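Local atomic coordinates of halogenase (Chondromyces crocatus, PDB entry 3E1T), a protein that probably installs the chlorine of chondrochloren as a flavin-dependent halogenase, using a bound flavin-adenine dinucleotide (FAD). Residues Ile135-Glu140 / Thr172-Ala177; Val178-Tyr183 / Cys289-Trp294; Ala161-Asp166 / Arg328-Cys333. All coordinates share one frame; numbering follows the deposited sequence.

Contact 1: residues Ile135-Glu140 / Thr172-Ala177; sequences IDVLFE and TRVSQA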
loop_
_atom_site.group_PDB
_atom_site.type_symbol
_atom_site.label_atom_id
_atom_site.label_comp_id
_atom_site.label_asym_id
_atom_site.label_seq_id
_atom_site.Cartn_x
_atom_site.Cartn_y
_atom_site.Cartn_z
ATOM N N ILE A 135 -5.271 -17.323 15.295
ATOM C CA ILE A 135 -4.294 -17.356 16.373
ATOM C C ILE A 135 -2.995 -17.974 15.879
ATOM O O ILE A 135 -1.897 -17.516 16.213
ATOM C CB ILE A 135 -4.842 -18.182 17.584
ATOM C CG1 ILE A 135 -6.209 -17.651 18.037
ATOM C CG2 ILE A 135 -3.865 -18.173 18.756
ATOM C CD1 ILE A 135 -6.178 -16.214 18.562
ATOM N N ASP A 136 -3.131 -19.025 15.080
ATOM C CA ASP A 136 -1.986 -19.770 14.578
ATOM C C ASP A 136 -2.352 -20.393 13.261
ATOM O O ASP A 136 -3.508 -20.750 13.048
ATOM C CB ASP A 136 -1.613 -20.900 15.553
ATOM C CG ASP A 136 -1.282 -20.397 16.938
ATOM O OD1 ASP A 136 -0.177 -19.837 17.116
ATOM O OD2 ASP A 136 -2.122 -20.569 17.849
ATOM N N VAL A 137 -1.362 -20.527 12.384
ATOM C CA VAL A 137 -1.449 -21.405 11.221
ATOM C C VAL A 137 -0.846 -22.766 11.613
ATOM O O VAL A 137 0.211 -22.817 12.233
ATOM C CB VAL A 137 -0.694 -20.826 9.993
ATOM C CG1 VAL A 137 -0.723 -21.804 8.824
ATOM C CG2 VAL A 137 -1.291 -19.469 9.562
ATOM N N LEU A 138 -1.508 -23.857 11.222
ATOM C CA LEU A 138 -1.087 -25.205 11.618
ATOM C C LEU A 138 -0.360 -25.919 10.497
ATOM O O LEU A 138 -0.762 -25.838 9.340
ATOM C CB LEU A 138 -2.284 -26.039 12.093
ATOM C CG LEU A 138 -3.174 -25.399 13.165
ATOM C CD1 LEU A 138 -4.431 -26.233 13.420
ATOM C CD2 LEU A 138 -2.413 -25.155 14.454
ATOM N N PHE A 139 0.705 -26.632 10.857
ATOM C CA PHE A 139 1.529 -27.340 9.895
ATOM C C PHE A 139 1.564 -28.850 10.119
ATOM O O PHE A 139 1.570 -29.338 11.254
ATOM C CB PHE A 139 2.959 -26.789 9.906
ATOM C CG PHE A 139 3.068 -25.391 9.350
ATOM C CD1 PHE A 139 3.434 -25.185 8.026
ATOM C CD2 PHE A 139 2.790 -24.292 10.148
ATOM C CE1 PHE A 139 3.518 -23.897 7.503
ATOM C CE2 PHE A 139 2.868 -22.993 9.633
ATOM C CZ PHE A 139 3.232 -22.801 8.311
ATOM N N GLU A 140 1.608 -29.566 9.001
ATOM C CA GLU A 140 1.772 -31.003 8.980
ATOM C C GLU A 140 2.459 -31.322 7.655
ATOM O O GLU A 140 2.165 -30.696 6.631
ATOM C CB GLU A 140 0.401 -31.677 9.089
ATOM C CG GLU A 140 0.371 -33.178 8.859
ATOM C CD GLU A 140 1.139 -33.935 9.900
ATOM O OE1 GLU A 140 0.751 -33.893 11.094
ATOM O OE2 GLU A 140 2.137 -34.580 9.521
ATOM N N THR A 172 -0.072 -8.524 11.235
ATOM C CA THR A 172 -0.121 -9.984 11.134
ATOM C C THR A 172 0.640 -10.651 12.273
ATOM O O THR A 172 1.734 -10.204 12.665
ATOM C CB THR A 172 0.437 -10.512 9.794
ATOM O OG1 THR A 172 0.618 -11.931 9.895
ATOM C CG2 THR A 172 1.791 -9.868 9.453
ATOM N N ARG A 173 0.047 -11.711 12.814
ATOM C CA ARG A 173 0.689 -12.491 13.865
ATOM C C ARG A 173 1.187 -13.843 13.343
ATOM O O ARG A 173 1.703 -14.651 14.113
ATOM C CB ARG A 173 -0.239 -12.637 15.099
ATOM C CG ARG A 173 -1.573 -13.378 14.859
ATOM C CD ARG A 173 -2.615 -13.090 15.970
ATOM N NE ARG A 173 -2.333 -13.786 17.226
ATOM C CZ ARG A 173 -2.888 -13.483 18.400
ATOM N NH1 ARG A 173 -3.761 -12.485 18.503
ATOM N NH2 ARG A 173 -2.559 -14.174 19.481
ATOM N N VAL A 174 1.059 -14.074 12.036
ATOM C CA VAL A 174 1.402 -15.377 11.450
ATOM C C VAL A 174 2.423 -15.338 10.313
ATOM O O VAL A 174 2.892 -16.390 9.858
ATOM C CB VAL A 174 0.119 -16.165 10.966
ATOM C CG1 VAL A 174 -0.861 -16.397 12.129
ATOM C CG2 VAL A 174 -0.574 -15.459 9.799
ATOM N N SER A 175 2.804 -14.144 9.865
ATOM C CA SER A 175 3.696 -14.046 8.694
ATOM C C SER A 175 5.062 -14.675 8.905
ATOM O O SER A 175 5.689 -15.107 7.940
ATOM C CB SER A 175 3.854 -12.598 8.217
ATOM O OG SER A 175 4.609 -11.845 9.147
ATOM N N GLN A 176 5.521 -14.748 10.156
ATOM C CA GLN A 176 6.838 -15.336 10.448
ATOM C C GLN A 176 6.931 -16.830 10.103
ATOM O O GLN A 176 8.024 -17.391 10.000
ATOM C CB GLN A 176 7.257 -15.083 11.901
ATOM C CG GLN A 176 6.539 -15.951 12.919
ATOM C CD GLN A 176 5.116 -15.504 13.174
ATOM O OE1 GLN A 176 4.703 -14.418 12.751
ATOM N NE2 GLN A 176 4.348 -16.344 13.879
ATOM N N ALA A 177 5.783 -17.461 9.894
ATOM C CA ALA A 177 5.738 -18.829 9.413
ATOM C C ALA A 177 6.219 -18.936 7.965
ATOM O O ALA A 177 6.648 -20.009 7.542
ATOM C CB ALA A 177 4.338 -19.398 9.563
HETATM O O HOH W 1 -0.361 -15.237 17.983
#
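Arg-173 NE donates to water 1 at 2.6 Å, and this water donates in turn to Ile-135 O at 3.3 Å, so a single bridge joins the guanidinium to the strand backbone. The water sits at the guanidinium edge, in plane, while Ile-135 CD1 lies over one face, offset toward the rim. The arginine chain bends at chi3 (-75°), which brings NE within 3.9 Å of Ile-135 O. Its NH1 pairs with Glu-133 in a salt bridge, and the side chain also touches the FAD, making Arg-173 part of the cofactor pocket.

Away from this polar end the contact is apolar. Val-137 CG2 rests on Val-174, 3.9 Å from CB and nearly as close to both its methyls, and the two side chains cross at about a right angle. Farther along the strand, Ala-177 CB meets the Phe-139 ring obliquely, 3.8 Å from CZ and with CE2 next.

Bonds within the loop help to shape it. Thr-172 OG1, also bonded to Asp-166 of strand 163-166, accepts from Val-174 N (3.1 Å, 161°) in an ST turn, and Gln-176 NE2 reaches back to Arg-173 O at 3.1 Å.

On the strand, Ile-135 and Asp-136 form a classic beta bulge opposite Arg-148, whose NE makes a salt bridge with Asp-136 OD2. Strand 133-140 is an edge strand of a four-stranded mixed sheet within this chain; the loop follows strand 163-166 of the parallel sheet, and Ile-13 and Met-298 of that sheet pack against both Val-137 and Val-174.

Contact 2: residues Val178-Tyr183 / Cys289-Trp294; sequences VGERVY and CNTSFW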
loop_
_atom_site.group_PDB
_atom_site.type_symbol
_atom_site.label_atom_id
_atom_site.label_comp_id
_atom_site.label_asym_id
_atom_site.label_seq_id
_atom_site.Cartn_x
_atom_site.Cartn_y
_atom_site.Cartn_z
ATOM N N VAL A 178 6.156 -17.838 7.203
ATOM C CA VAL A 178 6.627 -17.857 5.809
ATOM C C VAL A 178 8.039 -17.259 5.629
ATOM O O VAL A 178 8.876 -17.828 4.908
ATOM C CB VAL A 178 5.628 -17.159 4.838
ATOM C CG1 VAL A 178 6.227 -17.008 3.469
ATOM C CG2 VAL A 178 4.316 -17.941 4.742
ATOM N N GLY A 179 8.294 -16.112 6.249
ATOM C CA GLY A 179 9.571 -15.415 6.075
ATOM C C GLY A 179 9.847 -14.409 7.169
ATOM O O GLY A 179 9.015 -14.225 8.066
ATOM N N GLU A 180 11.017 -13.771 7.106
ATOM C CA GLU A 180 11.387 -12.729 8.059
ATOM C C GLU A 180 11.004 -11.355 7.482
ATOM O O GLU A 180 11.266 -11.067 6.324
ATOM C CB GLU A 180 12.898 -12.781 8.340
ATOM C CG GLU A 180 13.395 -11.720 9.328
ATOM C CD GLU A 180 14.898 -11.448 9.243
ATOM O OE1 GLU A 180 15.631 -12.212 8.569
ATOM O OE2 GLU A 180 15.346 -10.438 9.848
ATOM N N ARG A 181 10.383 -10.511 8.288
ATOM C CA ARG A 181 10.099 -9.152 7.830
ATOM C C ARG A 181 11.383 -8.320 8.010
ATOM O O ARG A 181 12.000 -8.340 9.075
ATOM C CB ARG A 181 8.915 -8.570 8.601
ATOM C CG ARG A 181 8.671 -7.112 8.354
ATOM C CD ARG A 181 7.643 -6.578 9.313
ATOM N NE ARG A 181 6.304 -7.047 8.960
ATOM C CZ ARG A 181 5.186 -6.561 9.480
ATOM N NH1 ARG A 181 5.233 -5.592 10.390
ATOM N NH2 ARG A 181 4.020 -7.040 9.090
ATOM N N VAL A 182 11.792 -7.644 6.943
ATOM C CA VAL A 182 13.014 -6.833 6.926
ATOM C C VAL A 182 12.620 -5.369 6.673
ATOM O O VAL A 182 12.011 -5.073 5.664
ATOM C CB VAL A 182 13.987 -7.342 5.815
ATOM C CG1 VAL A 182 15.183 -6.420 5.640
ATOM C CG2 VAL A 182 14.479 -8.781 6.142
ATOM N N TYR A 183 12.936 -4.482 7.615
ATOM C CA TYR A 183 12.596 -3.070 7.506
ATOM C C TYR A 183 13.552 -2.293 6.600
ATOM O O TYR A 183 14.756 -2.530 6.608
ATOM C CB TYR A 183 12.501 -2.427 8.905
ATOM C CG TYR A 183 11.425 -3.058 9.745
ATOM C CD1 TYR A 183 10.114 -2.586 9.695
ATOM C CD2 TYR A 183 11.703 -4.154 10.567
ATOM C CE1 TYR A 183 9.100 -3.175 10.458
ATOM C CE2 TYR A 183 10.689 -4.752 11.341
ATOM C CZ TYR A 183 9.395 -4.254 11.270
ATOM O OH TYR A 183 8.389 -4.817 12.018
ATOM N N CYS A 289 9.812 -5.497 3.779
ATOM C CA CYS A 289 9.557 -6.561 2.826
ATOM C C CYS A 289 9.916 -7.863 3.528
ATOM O O CYS A 289 10.803 -7.898 4.376
ATOM C CB CYS A 289 10.388 -6.374 1.555
ATOM S SG CYS A 289 9.982 -7.487 0.167
ATOM N N ASN A 290 9.209 -8.934 3.182
ATOM C CA ASN A 290 9.513 -10.250 3.721
ATOM C C ASN A 290 10.525 -11.007 2.871
ATOM O O ASN A 290 10.581 -10.822 1.654
ATOM C CB ASN A 290 8.218 -11.047 3.903
ATOM C CG ASN A 290 7.594 -10.826 5.272
ATOM O OD1 ASN A 290 7.802 -11.620 6.182
ATOM N ND2 ASN A 290 6.845 -9.721 5.434
ATOM N N THR A 291 11.335 -11.856 3.511
ATOM C CA THR A 291 12.329 -12.677 2.793
ATOM C C THR A 291 11.697 -13.713 1.874
ATOM O O THR A 291 12.356 -14.238 0.967
ATOM C CB THR A 291 13.323 -13.394 3.751
ATOM O OG1 THR A 291 12.591 -14.086 4.765
ATOM C CG2 THR A 291 14.250 -12.374 4.420
ATOM N N SER A 292 10.418 -13.999 2.104
ATOM C CA SER A 292 9.664 -14.936 1.273
ATOM C C SER A 292 8.190 -14.588 1.337
ATOM O O SER A 292 7.712 -14.139 2.382
ATOM C CB SER A 292 9.868 -16.378 1.762
ATOM O OG SER A 292 9.260 -17.307 0.860
ATOM N N PHE A 293 7.488 -14.783 0.223
ATOM C CA PHE A 293 6.034 -14.536 0.153
ATOM C C PHE A 293 5.197 -15.822 0.144
ATOM O O PHE A 293 3.966 -15.760 0.200
ATOM C CB PHE A 293 5.651 -13.686 -1.071
ATOM C CG PHE A 293 6.262 -12.299 -1.091
ATOM C CD1 PHE A 293 6.653 -11.657 0.085
ATOM C CD2 PHE A 293 6.402 -11.616 -2.296
ATOM C CE1 PHE A 293 7.207 -10.365 0.053
ATOM C CE2 PHE A 293 6.963 -10.334 -2.331
ATOM C CZ PHE A 293 7.354 -9.712 -1.150
ATOM N N TRP A 294 5.859 -16.979 0.072
ATOM C CA TRP A 294 5.162 -18.272 0.184
ATOM C C TRP A 294 6.093 -19.376 0.712
ATOM O O TRP A 294 7.322 -19.247 0.666
ATOM C CB TRP A 294 4.573 -18.682 -1.166
ATOM C CG TRP A 294 5.599 -19.144 -2.137
ATOM C CD1 TRP A 294 6.482 -18.366 -2.828
ATOM C CD2 TRP A 294 5.859 -20.499 -2.532
ATOM N NE1 TRP A 294 7.274 -19.152 -3.631
ATOM C CE2 TRP A 294 6.911 -20.465 -3.471
ATOM C CE3 TRP A 294 5.293 -21.736 -2.196
ATOM C CZ2 TRP A 294 7.422 -21.625 -4.070
ATOM C CZ3 TRP A 294 5.798 -22.889 -2.799
ATOM C CH2 TRP A 294 6.853 -22.823 -3.717
HETATM O O HOH W 2 9.436 -19.461 2.925
HETATM O O HOH W 3 7.241 -12.288 8.857
HETATM O O HOH W 4 4.844 -9.447 7.688
#
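Val-182 and Cys-289 form a hydrogen-bonded antiparallel pair, and Arg-181 and Asn-290 the non-hydrogen-bonded pair beside it; together they join strand 181-183 to strand 288-290 at one margin of a three-stranded antiparallel sheet. Among the direct hydrogen bonds, Val-182 N reaches Cys-289 O at 2.8 Å and Cys-289 N returns the bond to Val-182 O. Beyond the paired strands Thr-291 takes over with both backbone and side chain: its N donates to Glu-180 O, while its OG1 accepts from Glu-180 N at 2.8 Å in a nearly straight bond (163°). This hydroxyl is in reach because chi1 (51°) sets it between the backbone N and the carbonyl carbon. Glu-180 O also receives a CA-H...O contact from Asn-290 CA at 3.2 Å.

Van der Waals contacts are close at the loop end. Val-178 CG1, anti to its backbone N, pushes against the backbone of the other segment, 3.4 Å from both Ser-292 O and Trp-294 N. Gly-179 runs so near that a beta carbon there would collide with Ser-292 N. On the sheet face carrying Val-182 and Cys-289, Val-182 CG2 meets Thr-291 CG2 at 4.0 Å, the side chains crossing at about a right angle; Phe-465 covers this face.

Waters add three further links. Water 2 donates to Val-178 O and Trp-294 O, and water 3 to Gly-179 O and Asn-290 OD1. Arg-181 NH2 is held by Asn-170 O and Asn-290 ND2 by Ala-305 O, yet both also donate to water 4, at 2.9 Å from NH2 and 3.0 Å from ND2.

Contact 3: residues Ala161-Asp166 / Arg328-Cys333; sequences ARFIVD and RAINTC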
loop_
_atom_site.group_PDB
_atom_site.type_symbol
_atom_site.label_atom_id
_atom_site.label_comp_id
_atom_site.label_asym_id
_atom_site.label_seq_id
_atom_site.Cartn_x
_atom_site.Cartn_y
_atom_site.Cartn_z
ATOM N N ALA A 161 -7.456 -26.666 5.139
ATOM C CA ALA A 161 -7.544 -26.354 3.716
ATOM C C ALA A 161 -6.252 -26.711 3.018
ATOM O O ALA A 161 -5.225 -26.895 3.667
ATOM C CB ALA A 161 -7.862 -24.872 3.509
ATOM N N ARG A 162 -6.299 -26.807 1.694
ATOM C CA ARG A 162 -5.088 -27.035 0.910
ATOM C C ARG A 162 -4.153 -25.797 0.901
ATOM O O ARG A 162 -2.926 -25.937 0.814
ATOM C CB ARG A 162 -5.450 -27.469 -0.518
ATOM C CG ARG A 162 -4.252 -27.956 -1.339
ATOM C CD ARG A 162 -4.624 -28.288 -2.773
ATOM N NE ARG A 162 -3.453 -28.276 -3.652
ATOM C CZ ARG A 162 -3.465 -28.587 -4.948
ATOM N NH1 ARG A 162 -4.589 -28.963 -5.550
ATOM N NH2 ARG A 162 -2.341 -28.528 -5.654
ATOM N N PHE A 163 -4.741 -24.604 0.996
ATOM C CA PHE A 163 -3.993 -23.345 0.959
ATOM C C PHE A 163 -4.431 -22.416 2.069
ATOM O O PHE A 163 -5.622 -22.251 2.302
ATOM C CB PHE A 163 -4.201 -22.627 -0.366
ATOM C CG PHE A 163 -3.773 -23.409 -1.557
ATOM C CD1 PHE A 163 -2.435 -23.539 -1.873
ATOM C CD2 PHE A 163 -4.720 -23.999 -2.382
ATOM C CE1 PHE A 163 -2.041 -24.262 -2.997
ATOM C CE2 PHE A 163 -4.336 -24.714 -3.506
ATOM C CZ PHE A 163 -2.994 -24.847 -3.815
ATOM N N ILE A 164 -3.457 -21.816 2.749
ATOM C CA ILE A 164 -3.710 -20.815 3.789
ATOM C C ILE A 164 -3.012 -19.526 3.346
ATOM O O ILE A 164 -1.837 -19.566 2.991
ATOM C CB ILE A 164 -3.129 -21.234 5.173
ATOM C CG1 ILE A 164 -3.453 -22.701 5.510
ATOM C CG2 ILE A 164 -3.607 -20.272 6.288
ATOM C CD1 ILE A 164 -4.920 -22.999 5.737
ATOM N N VAL A 165 -3.736 -18.407 3.339
ATOM C CA VAL A 165 -3.142 -17.118 2.957
ATOM C C VAL A 165 -3.299 -16.046 4.039
ATOM O O VAL A 165 -4.404 -15.787 4.499
ATOM C CB VAL A 165 -3.698 -16.589 1.619
ATOM C CG1 VAL A 165 -3.107 -15.203 1.308
ATOM C CG2 VAL A 165 -3.386 -17.580 0.469
ATOM N N ASP A 166 -2.176 -15.447 4.434
ATOM C CA ASP A 166 -2.157 -14.323 5.364
ATOM C C ASP A 166 -2.402 -13.029 4.593
ATOM O O ASP A 166 -1.562 -12.589 3.796
ATOM C CB ASP A 166 -0.817 -14.275 6.105
ATOM C CG ASP A 166 -0.769 -13.212 7.193
ATOM O OD1 ASP A 166 -1.813 -12.616 7.566
ATOM O OD2 ASP A 166 0.338 -12.974 7.696
ATOM N N ARG A 328 -4.706 -16.587 -8.871
ATOM C CA ARG A 328 -4.316 -17.318 -10.079
ATOM C C ARG A 328 -3.486 -18.552 -9.800
ATOM O O ARG A 328 -3.633 -19.573 -10.489
ATOM C CB ARG A 328 -3.550 -16.427 -11.053
ATOM C CG ARG A 328 -4.426 -15.448 -11.781
ATOM C CD ARG A 328 -3.624 -14.596 -12.724
ATOM N NE ARG A 328 -4.498 -13.589 -13.321
ATOM C CZ ARG A 328 -4.080 -12.483 -13.918
ATOM N NH1 ARG A 328 -2.781 -12.214 -14.007
ATOM N NH2 ARG A 328 -4.969 -11.642 -14.415
ATOM N N ALA A 329 -2.598 -18.465 -8.814
ATOM C CA ALA A 329 -1.813 -19.635 -8.427
ATOM C C ALA A 329 -2.751 -20.705 -7.870
ATOM O O ALA A 329 -2.682 -21.868 -8.286
ATOM C CB ALA A 329 -0.725 -19.270 -7.417
ATOM N N ILE A 330 -3.645 -20.289 -6.973
ATOM C CA ILE A 330 -4.599 -21.187 -6.328
ATOM C C ILE A 330 -5.623 -21.789 -7.313
ATOM O O ILE A 330 -5.874 -22.992 -7.266
ATOM C CB ILE A 330 -5.323 -20.499 -5.155
ATOM C CG1 ILE A 330 -4.331 -20.200 -4.026
ATOM C CG2 ILE A 330 -6.472 -21.372 -4.632
ATOM C CD1 ILE A 330 -4.895 -19.346 -2.917
ATOM N N ASN A 331 -6.191 -20.960 -8.191
ATOM C CA ASN A 331 -7.156 -21.423 -9.204
ATOM C C ASN A 331 -6.528 -22.354 -10.238
ATOM O O ASN A 331 -7.208 -23.231 -10.777
ATOM C CB ASN A 331 -7.837 -20.244 -9.914
ATOM C CG ASN A 331 -8.841 -19.527 -9.034
ATOM O OD1 ASN A 331 -9.341 -20.085 -8.044
ATOM N ND2 ASN A 331 -9.158 -18.280 -9.396
ATOM N N THR A 332 -5.235 -22.176 -10.499
ATOM C CA THR A 332 -4.511 -23.004 -11.465
ATOM C C THR A 332 -4.063 -24.347 -10.872
ATOM O O THR A 332 -4.021 -25.358 -11.568
ATOM C CB THR A 332 -3.301 -22.250 -12.058
ATOM O OG1 THR A 332 -3.745 -21.014 -12.635
ATOM C CG2 THR A 332 -2.620 -23.068 -13.137
ATOM N N CYS A 333 -3.734 -24.348 -9.584
ATOM C CA CYS A 333 -3.321 -25.564 -8.883
ATOM C C CYS A 333 -4.517 -26.435 -8.484
ATOM O O CYS A 333 -4.436 -27.662 -8.522
ATOM C CB CYS A 333 -2.477 -25.211 -7.657
ATOM S SG CYS A 333 -0.846 -24.553 -8.084
#
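The Phe-163 ring is sandwiched between aliphatic carbons: Ile-330 CG1 lies over one face in a CH-pi contact, 4.3 Å from the ring centroid, and Arg-162 CG covers the opposite face, offset toward the rim. Cys-333 CB approaches the ring obliquely, 3.9 Å from Phe-163 CZ. The Phe-163 and Ile-330 side chains point opposite ways as they pass, with Ile-330 CG2 3.9 Å from Phe-163 CD2. Ile-330 CD1 reaches on to Val-165 CG2 at 4.1 Å.

An alanine in place of Phe-163 removes the ring that Ile-330 and Cys-333 share and would probably open a gap between strand and helix.

Strand 163-166 and helix 328-333 run antiparallel (175°), their axes 10.9 Å apart, with Leu-22 of helix 17-27 packing on both Val-165 and Ile-330. This is sheet-helix packing in the Rossmann-like part of the fold. At the exposed end, the extended Arg-162 chain takes NH1 to Cys-333 O for a weak bond (3.2 Å, 129°), while NH2 forms a salt bridge with Glu-340. The contact therefore probably relies mainly on apolar packing, the guanidinium, partly balanced by Glu-340, perhaps adding a little at the carbonyl end of the helix.

In the fold
Contact 3 is buried, contact 2 partly buried and contact 1 lies at the surface. Their chemistry follows: aromatic and aliphatic packing in contact 3, direct bonds, mostly of the backbone, plus waters in contact 2, and in contact 1 apolar packing with one water bridge beside the cofactor. Strand 163-166, which packs on the helix in contact 3, leads into the 172-177 loop of contact 1, whereas contact 2 belongs to a separate antiparallel sheet. Contacts 1 and 3 meet where Asp-166 OD2 probably bonds Thr-172 OG1 and Ile-164 touches Val-137. Residues 172-177 run directly into 178-183, and Thr-172 packs on Arg-181. Contacts 2 and 3 do not touch, their nearest atoms about 6 Å apart.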